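Local coordinates for protein NAD-dependent dehydrogenase (Rhizobium meliloti, PDB 4Z0P) that reduces glyoxylate and hydroxypyruvate with NADPH as the hydride donor, as a dimeric member of the D-isomer specific 2-hydroxyacid dehydrogenase family, at residues A[104-107]-A[108-112]; A[152-155]-A[156-159]; A[188-191]-A[192-196]. All blocks are in the same frame, centred on the assembly; numbering follows the deposited sequence.

Contact 1 of 3, residues A[104-107]-A[108-112]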
loop_
_atom_site.group_PDB
_atom_site.type_symbol
_atom_site.label_atom_id
_atom_site.label_comp_id
_atom_site.label_asym_id
_atom_site.label_seq_id
_atom_site.Cartn_x
_atom_site.Cartn_y
_atom_site.Cartn_z
ATOM N N SER A 104 -7.395 -4.093 -6.030
ATOM C CA SER A 104 -6.779 -2.800 -5.872
ATOM C C SER A 104 -5.892 -2.720 -4.651
ATOM O O SER A 104 -4.855 -2.065 -4.695
ATOM C CB SER A 104 -7.822 -1.702 -5.884
ATOM O OG SER A 104 -8.364 -1.607 -7.211
ATOM N N GLU A 105 -6.264 -3.415 -3.581
ATOM C CA GLU A 105 -5.374 -3.549 -2.424
ATOM C C GLU A 105 -4.040 -4.157 -2.819
ATOM O O GLU A 105 -2.984 -3.671 -2.439
ATOM C CB GLU A 105 -5.965 -4.451 -1.353
ATOM C CG GLU A 105 -7.210 -3.935 -0.652
ATOM C CD GLU A 105 -7.919 -5.020 0.157
ATOM O OE1 GLU A 105 -7.380 -6.144 0.250
ATOM O OE2 GLU A 105 -9.043 -4.761 0.638
ATOM N N TRP A 106 -4.094 -5.259 -3.553
ATOM C CA TRP A 106 -2.869 -5.968 -3.900
ATOM C C TRP A 106 -1.995 -5.115 -4.838
ATOM O O TRP A 106 -0.778 -5.032 -4.653
ATOM C CB TRP A 106 -3.201 -7.333 -4.532
ATOM C CG TRP A 106 -1.978 -8.179 -4.853
ATOM C CD1 TRP A 106 -1.424 -9.148 -4.074
ATOM C CD2 TRP A 106 -1.185 -8.129 -6.053
ATOM N NE1 TRP A 106 -0.335 -9.715 -4.718
ATOM C CE2 TRP A 106 -0.162 -9.097 -5.926
ATOM C CE3 TRP A 106 -1.251 -7.379 -7.223
ATOM C CZ2 TRP A 106 0.799 -9.320 -6.941
ATOM C CZ3 TRP A 106 -0.317 -7.599 -8.233
ATOM C CH2 TRP A 106 0.698 -8.575 -8.076
ATOM N N VAL A 107 -2.610 -4.478 -5.827
ATOM C CA VAL A 107 -1.871 -3.635 -6.773
ATOM C C VAL A 107 -1.222 -2.457 -6.032
ATOM O O VAL A 107 -0.050 -2.168 -6.219
ATOM C CB VAL A 107 -2.766 -3.144 -7.936
ATOM C CG1 VAL A 107 -2.032 -2.145 -8.820
ATOM C CG2 VAL A 107 -3.236 -4.328 -8.774
ATOM N N MET A 108 -1.994 -1.799 -5.183
ATOM C CA MET A 108 -1.466 -0.688 -4.384
ATOM C C MET A 108 -0.309 -1.168 -3.529
ATOM O O MET A 108 0.724 -0.486 -3.443
ATOM C CB MET A 108 -2.568 -0.125 -3.486
ATOM C CG MET A 108 -2.135 1.047 -2.591
ATOM S SD MET A 108 -1.640 2.520 -3.529
ATOM C CE MET A 108 -3.239 2.952 -4.227
ATOM N N MET A 109 -0.460 -2.332 -2.894
ATOM C CA MET A 109 0.630 -2.846 -2.050
ATOM C C MET A 109 1.908 -3.039 -2.858
ATOM O O MET A 109 2.992 -2.661 -2.406
ATOM C CB MET A 109 0.243 -4.139 -1.362
ATOM C CG MET A 109 1.286 -4.586 -0.366
ATOM S SD MET A 109 0.709 -5.987 0.635
ATOM C CE MET A 109 0.672 -7.193 -0.605
ATOM N N GLN A 110 1.793 -3.627 -4.052
ATOM C CA GLN A 110 3.009 -3.860 -4.841
ATOM C C GLN A 110 3.643 -2.543 -5.262
ATOM O O GLN A 110 4.864 -2.387 -5.220
ATOM C CB GLN A 110 2.733 -4.657 -6.108
ATOM C CG GLN A 110 2.010 -5.970 -5.910
ATOM C CD GLN A 110 2.494 -6.764 -4.732
ATOM O OE1 GLN A 110 3.697 -6.994 -4.560
ATOM N NE2 GLN A 110 1.554 -7.199 -3.892
ATOM N N CYS A 111 2.824 -1.605 -5.730
ATOM C CA CYS A 111 3.396 -0.320 -6.164
ATOM C C CYS A 111 4.101 0.388 -4.984
ATOM O O CYS A 111 5.145 1.008 -5.177
ATOM C CB CYS A 111 2.335 0.580 -6.798
ATOM S SG CYS A 111 1.770 -0.089 -8.404
ATOM N N LEU A 112 3.534 0.317 -3.778
ATOM C CA LEU A 112 4.182 0.905 -2.615
ATOM C C LEU A 112 5.435 0.162 -2.182
ATOM O O LEU A 112 6.464 0.812 -1.860
ATOM C CB LEU A 112 3.203 1.066 -1.459
ATOM C CG LEU A 112 2.083 2.077 -1.687
ATOM C CD1 LEU A 112 1.045 1.996 -0.570
ATOM C CD2 LEU A 112 2.596 3.499 -1.859
#
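Trp106 and Gln110, one turn apart on helix 97-115 in a buried part of it, make an intrahelical aromatic–amide contact between the dimer interface and the nucleotide-binding sheet. Gln110 CG sits squarely over the six-membered ring of Trp106, 3.5 Å from its centroid and 5° off the normal, a CH-pi contact. From there the chain bends at chi2 and brings the amide back along the same face, its plane turned 32° from the ring, until NE2 is 3.3 Å from Trp106 CE2. The same NE2 donates to Trp106 O at 3.3 Å with a bent N-H...O angle of 138°, while Gln110 N reaches that carbonyl at 3.0 Å from the opposite face of its plane. One oxygen thus takes two donors from a single residue. In this Rossmann-type domain the pair lies on the sheet side of the helix: both side chains touch Ile231 of strand 229-232, Gln110 OE1 bonds to Ser257 OG, and Trp106 NE1 to Thr281 OG1. Trp106 also packs on Ala233 and Asp259, both NADPH-binding residues. Elsewhere on the helix, Glu105 forms a salt bridge with Arg116 of the second subunit, and Met108 packs on Leu112 of that subunit.

Contact 2 of 3, residues A[152-155]-A[156-159]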
loop_
_atom_site.group_PDB
_atom_site.type_symbol
_atom_site.label_atom_id
_atom_site.label_comp_id
_atom_site.label_asym_id
_atom_site.label_seq_id
_atom_site.Cartn_x
_atom_site.Cartn_y
_atom_site.Cartn_z
ATOM N N GLY A 152 -8.557 -3.055 -13.869
ATOM C CA GLY A 152 -7.610 -2.023 -14.277
ATOM C C GLY A 152 -8.075 -0.608 -13.980
ATOM O O GLY A 152 -7.300 0.231 -13.491
ATOM N N GLN A 153 -9.349 -0.338 -14.234
ATOM C CA GLN A 153 -9.856 1.022 -13.969
ATOM C C GLN A 153 -9.853 1.381 -12.482
ATOM O O GLN A 153 -9.471 2.492 -12.096
ATOM C CB GLN A 153 -11.227 1.250 -14.558
ATOM C CG GLN A 153 -11.193 1.189 -16.070
ATOM C CD GLN A 153 -12.542 1.474 -16.668
ATOM O OE1 GLN A 153 -13.278 2.301 -16.153
ATOM N NE2 GLN A 153 -12.871 0.796 -17.756
ATOM N N ASP A 154 -10.296 0.458 -11.642
ATOM C CA ASP A 154 -10.339 0.721 -10.218
ATOM C C ASP A 154 -8.933 0.915 -9.672
ATOM O O ASP A 154 -8.705 1.837 -8.880
ATOM C CB ASP A 154 -11.065 -0.397 -9.451
ATOM C CG ASP A 154 -11.383 0.000 -8.030
ATOM O OD1 ASP A 154 -12.243 0.879 -7.897
ATOM O OD2 ASP A 154 -10.806 -0.545 -7.050
ATOM N N ALA A 155 -7.993 0.051 -10.074
ATOM C CA ALA A 155 -6.613 0.180 -9.629
ATOM C C ALA A 155 -6.025 1.515 -10.100
ATOM O O ALA A 155 -5.350 2.201 -9.320
ATOM C CB ALA A 155 -5.768 -0.990 -10.108
ATOM N N ALA A 156 -6.279 1.890 -11.353
ATOM C CA ALA A 156 -5.748 3.171 -11.878
ATOM C C ALA A 156 -6.226 4.357 -11.033
ATOM O O ALA A 156 -5.434 5.233 -10.680
ATOM C CB ALA A 156 -6.174 3.373 -13.325
ATOM N N ARG A 157 -7.529 4.391 -10.731
ATOM C CA ARG A 157 -8.092 5.522 -9.984
ATOM C C ARG A 157 -7.480 5.590 -8.592
ATOM O O ARG A 157 -7.115 6.673 -8.103
ATOM C CB ARG A 157 -9.609 5.430 -9.888
ATOM C CG ARG A 157 -10.370 5.624 -11.192
ATOM C CD ARG A 157 -11.892 5.576 -10.964
ATOM N NE ARG A 157 -12.386 4.294 -10.388
ATOM C CZ ARG A 157 -12.956 3.282 -11.065
ATOM N NH1 ARG A 157 -13.141 3.346 -12.375
ATOM N NH2 ARG A 157 -13.359 2.176 -10.425
ATOM N N LYS A 158 -7.366 4.426 -7.942
ATOM C CA LYS A 158 -6.800 4.394 -6.598
ATOM C C LYS A 158 -5.329 4.763 -6.547
ATOM O O LYS A 158 -4.907 5.488 -5.655
ATOM C CB LYS A 158 -7.102 3.065 -5.920
ATOM C CG LYS A 158 -8.564 3.007 -5.491
ATOM C CD LYS A 158 -9.049 1.648 -5.136
ATOM C CE LYS A 158 -10.437 1.655 -4.543
ATOM N NZ LYS A 158 -10.969 0.304 -4.346
ATOM N N LEU A 159 -4.546 4.259 -7.495
ATOM C CA LEU A 159 -3.145 4.640 -7.568
ATOM C C LEU A 159 -2.985 6.139 -7.776
ATOM O O LEU A 159 -2.150 6.771 -7.117
ATOM C CB LEU A 159 -2.442 3.876 -8.672
ATOM C CG LEU A 159 -2.232 2.413 -8.414
ATOM C CD1 LEU A 159 -1.941 1.701 -9.737
ATOM C CD2 LEU A 159 -1.112 2.161 -7.408
HETATM O O HOH W 1 -13.071 5.020 -14.276
HETATM O O HOH W 2 -13.821 0.960 -5.708
HETATM O O HOH W 3 -12.155 3.809 -7.476
#
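Helix 150-161 is the crossover of the Rossmann beta-alpha-beta unit between strands 142-146 and 165-169, and on one flank Asp154 gathers Arg157 and Lys158 into a salt-bridge network. Gly152, in the first turn, fits the last glycine of a GxGxxG pattern, close to the bound NADPH. Asp154 swings CG anti to its own backbone N (chi1 -167°), which carries the carboxylate along the helix toward both bases. Lys158, extended beyond CG, brings NZ to the syn lone pair of Asp154 OD2 at 2.8 Å. Arg157 NH2 approaches the anti lone pair of Asp154 OD1 at 3.1 Å, and the two flat groups stand 69° apart, so this is a single-point bridge instead of a paired one. Gln153 O lies against one face of the Arg157 guanidinium, over its centre and 3.6 Å from the plane. One water links Asp154 OD1 to Lys158 NZ; another joins the same oxygen to Arg157 NE at 3.0 Å from each. Asp154 OD2 also accepts from Ser104 OG on helix 97-115. An asparagine in place of Asp154 would probably leave Arg157 and Lys158 without their shared counter-charge. With two cations, two waters and a hydroxyl around it, the carboxylate is probably stabilised in its ionised form and has little freedom to rotate.

Contact 3 of 3, residues A[188-191]-A[192-196]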
loop_
_atom_site.group_PDB
_atom_site.type_symbol
_atom_site.label_atom_id
_atom_site.label_comp_id
_atom_site.label_asym_id
_atom_site.label_seq_id
_atom_site.Cartn_x
_atom_site.Cartn_y
_atom_site.Cartn_z
ATOM N N ASP A 188 3.653 0.932 -27.755
ATOM C CA ASP A 188 5.056 1.338 -27.607
ATOM C C ASP A 188 5.244 2.689 -26.918
ATOM O O ASP A 188 6.158 2.849 -26.081
ATOM C CB ASP A 188 5.794 1.242 -28.948
ATOM C CG ASP A 188 6.135 -0.213 -29.326
ATOM O OD1 ASP A 188 5.746 -1.176 -28.613
ATOM O OD2 ASP A 188 6.806 -0.396 -30.348
ATOM N N ALA A 189 4.382 3.655 -27.230
ATOM C CA ALA A 189 4.444 4.965 -26.579
ATOM C C ALA A 189 4.131 4.827 -25.085
ATOM O O ALA A 189 4.797 5.428 -24.229
ATOM C CB ALA A 189 3.478 5.925 -27.249
ATOM N N PHE A 190 3.109 4.028 -24.787
ATOM C CA PHE A 190 2.732 3.697 -23.415
ATOM C C PHE A 190 3.878 3.034 -22.642
ATOM O O PHE A 190 4.205 3.471 -21.544
ATOM C CB PHE A 190 1.441 2.852 -23.426
ATOM C CG PHE A 190 1.206 2.034 -22.184
ATOM C CD1 PHE A 190 1.730 0.761 -22.081
ATOM C CD2 PHE A 190 0.398 2.500 -21.153
ATOM C CE1 PHE A 190 1.510 -0.003 -20.937
ATOM C CE2 PHE A 190 0.157 1.721 -20.023
ATOM C CZ PHE A 190 0.722 0.473 -19.915
ATOM N N LEU A 191 4.505 2.016 -23.220
ATOM C CA LEU A 191 5.613 1.314 -22.544
ATOM C C LEU A 191 6.772 2.252 -22.247
ATOM O O LEU A 191 7.326 2.219 -21.148
ATOM C CB LEU A 191 6.107 0.141 -23.393
ATOM C CG LEU A 191 5.119 -1.007 -23.576
ATOM C CD1 LEU A 191 5.611 -1.951 -24.663
ATOM C CD2 LEU A 191 4.889 -1.774 -22.274
ATOM N N GLY A 192 7.125 3.110 -23.206
ATOM C CA GLY A 192 8.256 4.009 -23.043
ATOM C C GLY A 192 8.100 5.033 -21.933
ATOM O O GLY A 192 9.092 5.575 -21.455
ATOM N N ARG A 193 6.861 5.284 -21.509
ATOM C CA ARG A 193 6.563 6.163 -20.374
ATOM C C ARG A 193 6.440 5.433 -19.033
ATOM O O ARG A 193 6.392 6.090 -17.995
ATOM C CB ARG A 193 5.232 6.865 -20.599
ATOM C CG ARG A 193 5.244 7.870 -21.721
ATOM C CD ARG A 193 3.879 8.528 -21.818
ATOM N NE ARG A 193 3.562 9.306 -20.625
ATOM C CZ ARG A 193 2.388 9.886 -20.377
ATOM N NH1 ARG A 193 1.370 9.763 -21.219
ATOM N NH2 ARG A 193 2.218 10.589 -19.270
ATOM N N THR A 194 6.412 4.101 -19.045
ATOM C CA THR A 194 6.033 3.333 -17.883
ATOM C C THR A 194 7.240 2.917 -17.062
ATOM O O THR A 194 8.136 2.281 -17.575
ATOM C CB THR A 194 5.215 2.095 -18.298
ATOM O OG1 THR A 194 3.981 2.554 -18.857
ATOM C CG2 THR A 194 4.930 1.199 -17.090
ATOM N N ASP A 195 7.227 3.265 -15.776
ATOM C CA ASP A 195 8.224 2.796 -14.810
ATOM C C ASP A 195 7.824 1.504 -14.111
ATOM O O ASP A 195 8.651 0.615 -13.925
ATOM C CB ASP A 195 8.475 3.865 -13.729
ATOM C CG ASP A 195 8.911 5.209 -14.297
ATOM O OD1 ASP A 195 9.865 5.225 -15.118
ATOM O OD2 ASP A 195 8.304 6.275 -13.926
ATOM N N PHE A 196 6.583 1.437 -13.640
ATOM C CA PHE A 196 6.020 0.228 -13.026
ATOM C C PHE A 196 4.916 -0.269 -13.948
ATOM O O PHE A 196 3.881 0.381 -14.072
ATOM C CB PHE A 196 5.363 0.500 -11.660
ATOM C CG PHE A 196 6.294 0.889 -10.522
ATOM C CD1 PHE A 196 7.669 1.055 -10.668
ATOM C CD2 PHE A 196 5.732 1.134 -9.266
ATOM C CE1 PHE A 196 8.461 1.421 -9.575
ATOM C CE2 PHE A 196 6.520 1.519 -8.182
ATOM C CZ PHE A 196 7.879 1.664 -8.341
#
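Thr194 stands over the face of the Phe190 ring, its OG1 3.9 Å above the plane and over the centre, toward the C-terminal part of helix 187-193. The two side chains slant across each other, and the hydroxyl does not give its proton to the ring: Thr194 OG1 donates to Phe190 O at 2.8 Å. The ring gets beneath the hydroxyl because Phe190 CG is anti to the backbone N (chi1 159°), beside its own carbonyl carbon. Thr194 puts OG1 beside its backbone N (chi1 -66°), facing back to the preceding turn. Phe190 O is gripped twice, since Arg193 N also bonds to it at 3.2 Å, and the two donors come from opposite faces of the carbonyl plane. Neither lies on a lone pair; the hydroxyl is 42° out of that plane. A side-chain hydroxyl therefore helps satisfy a carbonyl in this weakly bonded last part of the helix, where the i to i-4 bond of Arg193 N, to Ala189 O, is weak at 3.4 Å. Thr194 N then turns back to Leu191 O at 3.0 Å, an i to i-3 bond. Arg193 rests CG on Ala189 O at 3.5 Å and leads its guanidinium away to Glu180 and Tyr182. On the sheet side of the helix, Phe190 meets the ring of Trp169 and packs with Thr194 on Ile167 of strand 165-169, while Tyr182 of strand 180-182 borders Phe190; Asp195 and Phe196 then carry the chain into strand 196-199, beside strand 142-146.

Overall arrangement
From the N terminus, the chain first reaches contact 1 in helix 97-115, then contact 2 in helix 150-161 and finally contact 3, in the C-terminal part of helix 187-193. Each closes only a local turn within its own stretch, so the three follow in series, with no nesting or crossing. Contacts 1 and 2, centres 10 Å apart, touch where helices 97-115 and 150-161 pack on each other: Ser104 lies on Lys158, and Met108 CE against Lys158 O. Contact 3 stays about 7 Å from contact 2 at the nearest atoms. It leads into strand 196-199, and there Phe196 brings it to Cys111 of helix 97-115.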